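Copper-transporting ATPase PAA1, chloroplastic (PDB 5LBD) moves monovalent copper across the plastid envelope into the stroma at the expense of ATP, this chain being the nucleotide-binding (N-) domain of the pump. Local coordinates at residues A[34-39]-A[73-78]; A[87-92]-A[115-120]. The protein carries 2 engineered substitutions. All coordinates share one frame; numbering follows the deposited sequence. Where two conformers were deposited one is given.

Contact 1: residues A[34-39]-A[73-78]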
ATOM      1  N   ALA A  34      -1.129  -5.140   2.009  1.00 14.84           N
ATOM      2  CA  ALA A  34      -2.113  -6.204   1.964  1.00 14.94           C
ATOM      3  C   ALA A  34      -2.989  -6.229   3.206  1.00 16.93           C
ATOM      4  O   ALA A  34      -4.141  -6.639   3.129  1.00 17.28           O
ATOM      5  CB  ALA A  34      -1.428  -7.544   1.784  1.00 16.35           C
ATOM      6  N   ALA A  35      -2.451  -5.856   4.365  1.00 15.25           N
ATOM      7  CA  ALA A  35      -3.268  -5.818   5.567  1.00 17.58           C
ATOM      8  C   ALA A  35      -4.379  -4.781   5.443  1.00 15.64           C
ATOM      9  O   ALA A  35      -5.507  -5.006   5.881  1.00 18.11           O
ATOM     10  CB  ALA A  35      -2.401  -5.499   6.768  1.00 19.14           C
ATOM     11  N   VAL A  36      -4.062  -3.644   4.835  1.00 15.17           N
ATOM     12  CA  VAL A  36      -5.087  -2.639   4.553  1.00 15.60           C
ATOM     13  C   VAL A  36      -6.108  -3.183   3.564  1.00 15.87           C
ATOM     14  O   VAL A  36      -7.321  -2.969   3.723  1.00 19.35           O
ATOM     15  CB  VAL A  36      -4.412  -1.361   4.017  1.00 15.98           C
ATOM     16  CG1 VAL A  36      -5.473  -0.292   3.624  1.00 19.56           C
ATOM     17  CG2 VAL A  36      -3.463  -0.795   5.049  1.00 19.68           C
ATOM     18  N   GLU A  37      -5.620  -3.820   2.502  1.00 17.07           N
ATOM     19  CA  GLU A  37      -6.432  -4.258   1.366  1.00 20.90           C
ATOM     20  C   GLU A  37      -7.091  -5.621   1.563  1.00 18.35           C
ATOM     21  O   GLU A  37      -7.794  -6.062   0.658  1.00 20.16           O
ATOM     22  CB  GLU A  37      -5.571  -4.303   0.096  1.00 20.81           C
ATOM     23  CG  GLU A  37      -5.003  -2.955  -0.308  1.00 22.15           C
ATOM     24  CD  GLU A  37      -6.050  -1.980  -0.762  1.00 35.96           C
ATOM     25  OE1 GLU A  37      -7.108  -2.392  -1.292  1.00 30.82           O
ATOM     26  OE2 GLU A  37      -5.839  -0.779  -0.547  1.00 36.37           O
ATOM     27  N   SER A  38      -6.972  -6.233   2.744  1.00 21.01           N
ATOM     28  CA  SER A  38      -7.238  -7.669   2.909  1.00 20.54           C
ATOM     29  C   SER A  38      -8.619  -8.086   2.430  1.00 24.68           C
ATOM     30  O   SER A  38      -8.765  -9.168   1.848  1.00 31.71           O
ATOM     31  CB  SER A  38      -7.021  -8.076   4.361  1.00 33.22           C
ATOM     32  OG  SER A  38      -7.905  -7.399   5.220  1.00 54.38           O
ATOM     33  N   ASN A  39      -9.652  -7.280   2.680  1.00 20.81           N
ATOM     34  CA  ASN A  39     -10.999  -7.679   2.323  1.00 25.88           C
ATOM     35  C   ASN A  39     -11.526  -7.008   1.066  1.00 23.44           C
ATOM     36  O   ASN A  39     -12.728  -7.117   0.800  1.00 25.48           O
ATOM     37  CB  ASN A  39     -11.951  -7.387   3.478  1.00 33.98           C
ATOM     38  CG  ASN A  39     -11.640  -8.217   4.690  1.00 29.88           C
ATOM     39  OD1 ASN A  39     -11.341  -9.411   4.581  1.00 30.33           O
ATOM     40  ND2 ASN A  39     -11.662  -7.585   5.858  1.00 43.91           N
ATOM     41  N   SER A  73      -9.534   7.354  -4.505  1.00 17.47           N
ATOM     42  CA  SER A  73      -8.423   8.042  -3.880  1.00 17.02           C
ATOM     43  C   SER A  73      -7.541   7.106  -3.073  1.00 17.00           C
ATOM     44  O   SER A  73      -6.343   7.054  -3.300  1.00 17.32           O
ATOM     45  CB  SER A  73      -8.943   9.154  -2.971  1.00 23.23           C
ATOM     46  OG  SER A  73      -9.648  10.127  -3.731  1.00 24.23           O
ATOM     47  N   GLY A  74      -8.096   6.337  -2.145  1.00 15.10           N
ATOM     48  CA  GLY A  74      -7.276   5.353  -1.455  1.00 14.14           C
ATOM     49  C   GLY A  74      -7.984   4.786  -0.248  1.00 15.30           C
ATOM     50  O   GLY A  74      -9.164   5.043   0.001  1.00 15.55           O
ATOM     51  N   ALA A  75      -7.214   3.994   0.492  1.00 15.22           N
ATOM     52  CA  ALA A  75      -7.639   3.377   1.732  1.00 14.20           C
ATOM     53  C   ALA A  75      -6.579   3.579   2.796  1.00 13.95           C
ATOM     54  O   ALA A  75      -5.421   3.900   2.505  1.00 14.03           O
ATOM     55  CB  ALA A  75      -7.911   1.876   1.553  1.00 17.54           C
ATOM     56  N   VAL A  76      -6.993   3.380   4.044  1.00 15.55           N
ATOM     57  CA  VAL A  76      -6.118   3.509   5.204  1.00 16.59           C
ATOM     58  C   VAL A  76      -6.613   2.567   6.291  1.00 15.19           C
ATOM     59  O   VAL A  76      -7.816   2.299   6.406  1.00 17.86           O
ATOM     60  CB  VAL A  76      -6.077   4.982   5.689  1.00 17.33           C
ATOM     61  CG1 VAL A  76      -7.450   5.483   6.002  1.00 21.41           C
ATOM     62  CG2 VAL A  76      -5.133   5.156   6.903  1.00 21.03           C
ATOM     63  N   ALA A  77      -5.684   2.042   7.088  1.00 16.70           N
ATOM     64  CA  ALA A  77      -6.032   1.290   8.282  1.00 15.76           C
ATOM     65  C   ALA A  77      -4.853   1.410   9.224  1.00 16.76           C
ATOM     66  O   ALA A  77      -3.770   1.855   8.838  1.00 20.44           O
ATOM     67  CB  ALA A  77      -6.372  -0.178   7.953  1.00 19.70           C
ATOM     68  N   ILE A  78      -5.059   1.025  10.463  1.00 16.53           N
ATOM     69  CA  ILE A  78      -3.964   0.903  11.405  1.00 18.40           C
ATOM     70  C   ILE A  78      -3.481  -0.530  11.340  1.00 19.07           C
ATOM     71  O   ILE A  78      -4.246  -1.464  11.575  1.00 23.00           O
ATOM     72  CB  ILE A  78      -4.388   1.275  12.823  1.00 20.66           C
ATOM     73  CG1 ILE A  78      -4.970   2.686  12.838  1.00 22.90           C
ATOM     74  CG2 ILE A  78      -3.225   1.147  13.813  1.00 25.67           C
ATOM     75  CD1 ILE A  78      -4.010   3.750  12.442  1.00 32.05           C
TER
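Val36 turns CG1 anti to its backbone N (chi1 177°) and CG2 anti to its carbonyl carbon, and this spreads the two methyls over different residues of strand 74-79. CG1 meets the methyl of Ala75, with 3.9 Å between Val36 CG1 and Ala75 CB. CG2 lies near the backbone of the next inward-facing residue, 4.1 Å from Ala77 N, and touches that residue's methyl as well, Val36 CG2 to Ala77 CB being 4.2 Å. The valine thus spans two successive inward-facing residues, whose CB atoms the strand's alternation turns toward the helix, while that of Val76 points away. The small side chains of Ala75 and Ala77 are consistent with the close approach of the backbones, Val36 CA to Ala77 CA being 5.5 Å. One residue on, the bent chain of Glu37 (chi2 -68°) carries its carboxylate over the strand, where OE2 lies 4.0 Å from Ala75 CB, a van der Waals contact and no polar bond. Val84 and Val86 of the neighbouring strand 82-87 continue the surface under Val36 and Glu37. The packing is that of a helix laid by its C-terminal part on one face of an antiparallel sheet, as in the alpha/beta N-domain of P-type ATPases.

Contact 2: residues A[87-92]-A[115-120]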
ATOM      1  N   GLY A  87      -2.884   4.227  -1.913  1.00 13.16           N
ATOM      2  CA  GLY A  87      -3.683   4.988  -2.857  1.00 15.28           C
ATOM      3  C   GLY A  87      -2.886   5.928  -3.715  1.00 15.71           C
ATOM      4  O   GLY A  87      -1.712   5.684  -4.006  1.00 14.90           O
ATOM      5  N   THR A  88      -3.564   6.968  -4.194  1.00 14.27           N
ATOM      6  CA  THR A  88      -2.885   7.937  -5.027  1.00 12.64           C
ATOM      7  C   THR A  88      -1.819   8.683  -4.230  1.00 14.59           C
ATOM      8  O   THR A  88      -1.831   8.728  -2.999  1.00 15.59           O
ATOM      9  CB  THR A  88      -3.856   8.993  -5.577  1.00 17.22           C
ATOM     10  OG1 THR A  88      -4.386   9.741  -4.486  1.00 18.12           O
ATOM     11  CG2 THR A  88      -4.978   8.368  -6.357  1.00 17.93           C
ATOM     12  N   LEU A  89      -0.930   9.339  -4.966  1.00 16.69           N
ATOM     13  CA  LEU A  89       0.065  10.184  -4.321  1.00 17.38           C
ATOM     14  C   LEU A  89      -0.605  11.281  -3.499  1.00 21.35           C
ATOM     15  O   LEU A  89      -0.180  11.571  -2.374  1.00 18.31           O
ATOM     16  CB  LEU A  89       0.987  10.771  -5.376  1.00 19.39           C
ATOM     17  CG  LEU A  89       2.119  11.665  -4.861  1.00 23.34           C
ATOM     18  CD1 LEU A  89       3.001  10.876  -3.892  1.00 26.42           C
ATOM     19  CD2 LEU A  89       2.929  12.236  -5.988  1.00 32.06           C
ATOM     20  N   GLU A  90      -1.688  11.864  -4.026  1.00 20.48           N
ATOM     21  CA  GLU A  90      -2.418  12.898  -3.290  1.00 20.02           C
ATOM     22  C   GLU A  90      -2.966  12.352  -1.990  1.00 16.31           C
ATOM     23  O   GLU A  90      -2.921  13.033  -0.958  1.00 19.63           O
ATOM     24  CB  GLU A  90      -3.570  13.470  -4.128  1.00 23.09           C
ATOM     25  CG  GLU A  90      -3.181  13.954  -5.513  1.00 39.80           C
ATOM     26  CD  GLU A  90      -3.388  12.858  -6.589  1.00 60.77           C
ATOM     27  OE1 GLU A  90      -2.447  12.059  -6.830  1.00 27.66           O
ATOM     28  OE2 GLU A  90      -4.501  12.773  -7.179  1.00 60.77           O
ATOM     29  N   TRP A  91      -3.493  11.121  -2.021  1.00 16.29           N
ATOM     30  CA  TRP A  91      -4.072  10.492  -0.836  1.00 14.44           C
ATOM     31  C   TRP A  91      -3.032  10.282   0.250  1.00 14.54           C
ATOM     32  O   TRP A  91      -3.255  10.604   1.420  1.00 16.53           O
ATOM     33  CB  TRP A  91      -4.697   9.154  -1.243  1.00 16.26           C
ATOM     34  CG  TRP A  91      -5.163   8.262  -0.185  1.00 13.48           C
ATOM     35  CD1 TRP A  91      -4.541   7.142   0.282  1.00 16.17           C
ATOM     36  CD2 TRP A  91      -6.404   8.361   0.519  1.00 16.62           C
ATOM     37  NE1 TRP A  91      -5.313   6.554   1.248  1.00 15.76           N
ATOM     38  CE2 TRP A  91      -6.469   7.283   1.407  1.00 15.83           C
ATOM     39  CE3 TRP A  91      -7.459   9.268   0.483  1.00 17.10           C
ATOM     40  CZ2 TRP A  91      -7.562   7.067   2.249  1.00 18.43           C
ATOM     41  CZ3 TRP A  91      -8.554   9.062   1.325  1.00 19.28           C
ATOM     42  CH2 TRP A  91      -8.593   7.983   2.205  1.00 16.21           C
ATOM     43  N   VAL A  92      -1.872   9.758  -0.113  0.53 14.49           N
ATOM     44  CA  VAL A  92      -0.892   9.465   0.913  0.53 16.50           C
ATOM     45  C   VAL A  92      -0.278  10.744   1.459  0.53 16.32           C
ATOM     46  O   VAL A  92       0.061  10.813   2.641  0.53 17.88           O
ATOM     47  CB  VAL A  92       0.164   8.491   0.364  0.53 13.50           C
ATOM     48  CG1 VAL A  92      -0.520   7.211  -0.164  0.53 14.09           C
ATOM     49  CG2 VAL A  92       1.039   9.143  -0.697  0.53 16.49           C
ATOM     50  N   VAL A 115      -0.374   2.496 -10.845  1.00 24.58           N
ATOM     51  CA  VAL A 115       0.498   2.527  -9.681  1.00 22.62           C
ATOM     52  C   VAL A 115      -0.302   2.897  -8.444  1.00 18.38           C
ATOM     53  O   VAL A 115      -1.342   3.564  -8.518  1.00 22.66           O
ATOM     54  CB  VAL A 115       1.684   3.514  -9.822  1.00 28.83           C
ATOM     55  CG1 VAL A 115       2.439   3.318 -11.154  1.00 29.20           C
ATOM     56  CG2 VAL A 115       1.243   4.956  -9.667  1.00 37.55           C
ATOM     57  N   VAL A 116       0.159   2.432  -7.303  0.66 15.61           N
ATOM     58  CA  VAL A 116      -0.324   2.931  -6.023  0.66 17.94           C
ATOM     59  C   VAL A 116       0.866   3.312  -5.155  0.66 18.04           C
ATOM     60  O   VAL A 116       1.977   2.787  -5.296  0.66 19.49           O
ATOM     61  CB  VAL A 116      -1.239   1.910  -5.309  0.66 25.49           C
ATOM     62  CG1 VAL A 116      -2.328   1.449  -6.257  0.66 36.22           C
ATOM     63  CG2 VAL A 116      -0.454   0.725  -4.804  0.66 20.77           C
ATOM     64  N   TYR A 117       0.633   4.277  -4.281  1.00 15.70           N
ATOM     65  CA  TYR A 117       1.612   4.738  -3.319  1.00 12.74           C
ATOM     66  C   TYR A 117       1.236   4.209  -1.941  1.00 15.14           C
ATOM     67  O   TYR A 117       0.050   4.056  -1.620  1.00 16.60           O
ATOM     68  CB  TYR A 117       1.704   6.264  -3.314  1.00 15.52           C
ATOM     69  CG  TYR A 117       2.321   6.825  -4.593  1.00 19.11           C
ATOM     70  CD1 TYR A 117       1.574   6.990  -5.720  1.00 17.27           C
ATOM     71  CD2 TYR A 117       3.677   7.086  -4.661  1.00 21.80           C
ATOM     72  CE1 TYR A 117       2.128   7.465  -6.910  1.00 22.04           C
ATOM     73  CE2 TYR A 117       4.243   7.589  -5.847  1.00 36.22           C
ATOM     74  CZ  TYR A 117       3.446   7.756  -6.958  1.00 29.62           C
ATOM     75  OH  TYR A 117       3.949   8.219  -8.144  1.00 28.89           O
ATOM     76  N   ILE A 118       2.252   3.998  -1.129  1.00 15.60           N
ATOM     77  CA  ILE A 118       2.122   3.473   0.213  1.00 17.74           C
ATOM     78  C   ILE A 118       2.717   4.480   1.177  1.00 16.43           C
ATOM     79  O   ILE A 118       3.902   4.829   1.073  1.00 17.95           O
ATOM     80  CB  ILE A 118       2.827   2.127   0.368  1.00 17.53           C
ATOM     81  CG1 ILE A 118       2.422   1.154  -0.749  1.00 21.81           C
ATOM     82  CG2 ILE A 118       2.511   1.561   1.731  1.00 20.28           C
ATOM     83  CD1 ILE A 118       0.957   0.916  -0.864  1.00 21.59           C
ATOM     84  N   GLY A 119       1.901   4.942   2.124  1.00 16.03           N
ATOM     85  CA  GLY A 119       2.392   5.730   3.233  1.00 17.57           C
ATOM     86  C   GLY A 119       2.375   4.907   4.508  1.00 16.52           C
ATOM     87  O   GLY A 119       1.481   4.071   4.720  1.00 19.21           O
ATOM     88  N   VAL A 120       3.336   5.185   5.379  1.00 19.02           N
ATOM     89  CA  VAL A 120       3.401   4.580   6.706  1.00 19.52           C
ATOM     90  C   VAL A 120       3.657   5.714   7.677  1.00 21.49           C
ATOM     91  O   VAL A 120       4.724   6.337   7.639  1.00 22.70           O
ATOM     92  CB  VAL A 120       4.485   3.499   6.820  1.00 20.73           C
ATOM     93  CG1 VAL A 120       4.412   2.881   8.175  1.00 28.98           C
ATOM     94  CG2 VAL A 120       4.239   2.442   5.786  1.00 23.42           C
TER
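Leu89 lies over one face of the Tyr117 ring, the two side chains crossing obliquely. Its CB sits 4.0 Å from the ring centroid and 20° off the normal, a CH-pi contact displaced toward the CD1-CE1 rim, while its CD1 lies over the CD2 side of the same face, 3.9 Å from Tyr117 CD2. CG anti to the backbone N (chi1 -179°) starts the leucine chain on this course across the ring. Val92, one helical turn later, stands at about a right angle to the tyrosine side chain and sets CG2 against Tyr117 CB at 3.9 Å, with CG1 near the tyrosine carbonyl. Beneath them, Gly87 and Tyr117 form a hydrogen-bonded antiparallel pair, Gly87 N to Tyr117 O at 3.0 Å and Tyr117 N to Gly87 O at 2.7 Å. Strand 82-87 ends at this pair and passes through Thr88, the N-cap, whose OG1 accepts from Trp91 N at 3.0 Å, into helix 89-94, which packs over strand 115-120. An alanine in place of Tyr117 would probably leave Leu89 CB and CD1 without the ring face they rest on and open a gap beside the helix. Across the sheet, Ile118 points to the opposite side, where Val29 and Ala33 of helix 26-37 meet it.

Both contacts set a helix against the same antiparallel sheet, but on opposite faces: helix 26-37 in contact 1, helix 89-94 in contact 2. Contact 1 is buried and rests on small aliphatic groups, with no hydrogen bond between its segments. Contact 2 is partly buried and larger, 284 against 155 Å², and adds a backbone pair and an aromatic face to its apolar packing. The two meet where strand 82-87 gives way to helix 89-94, beside the start of strand 74-79: Ser73 O lies 2.9 Å from Thr88 N, and Ala75 O is 2.9 Å from Trp91 NE1, both probable hydrogen bonds. Ala75 offers its methyl to helix 26-37 and its carbonyl to the indole of helix 89-94.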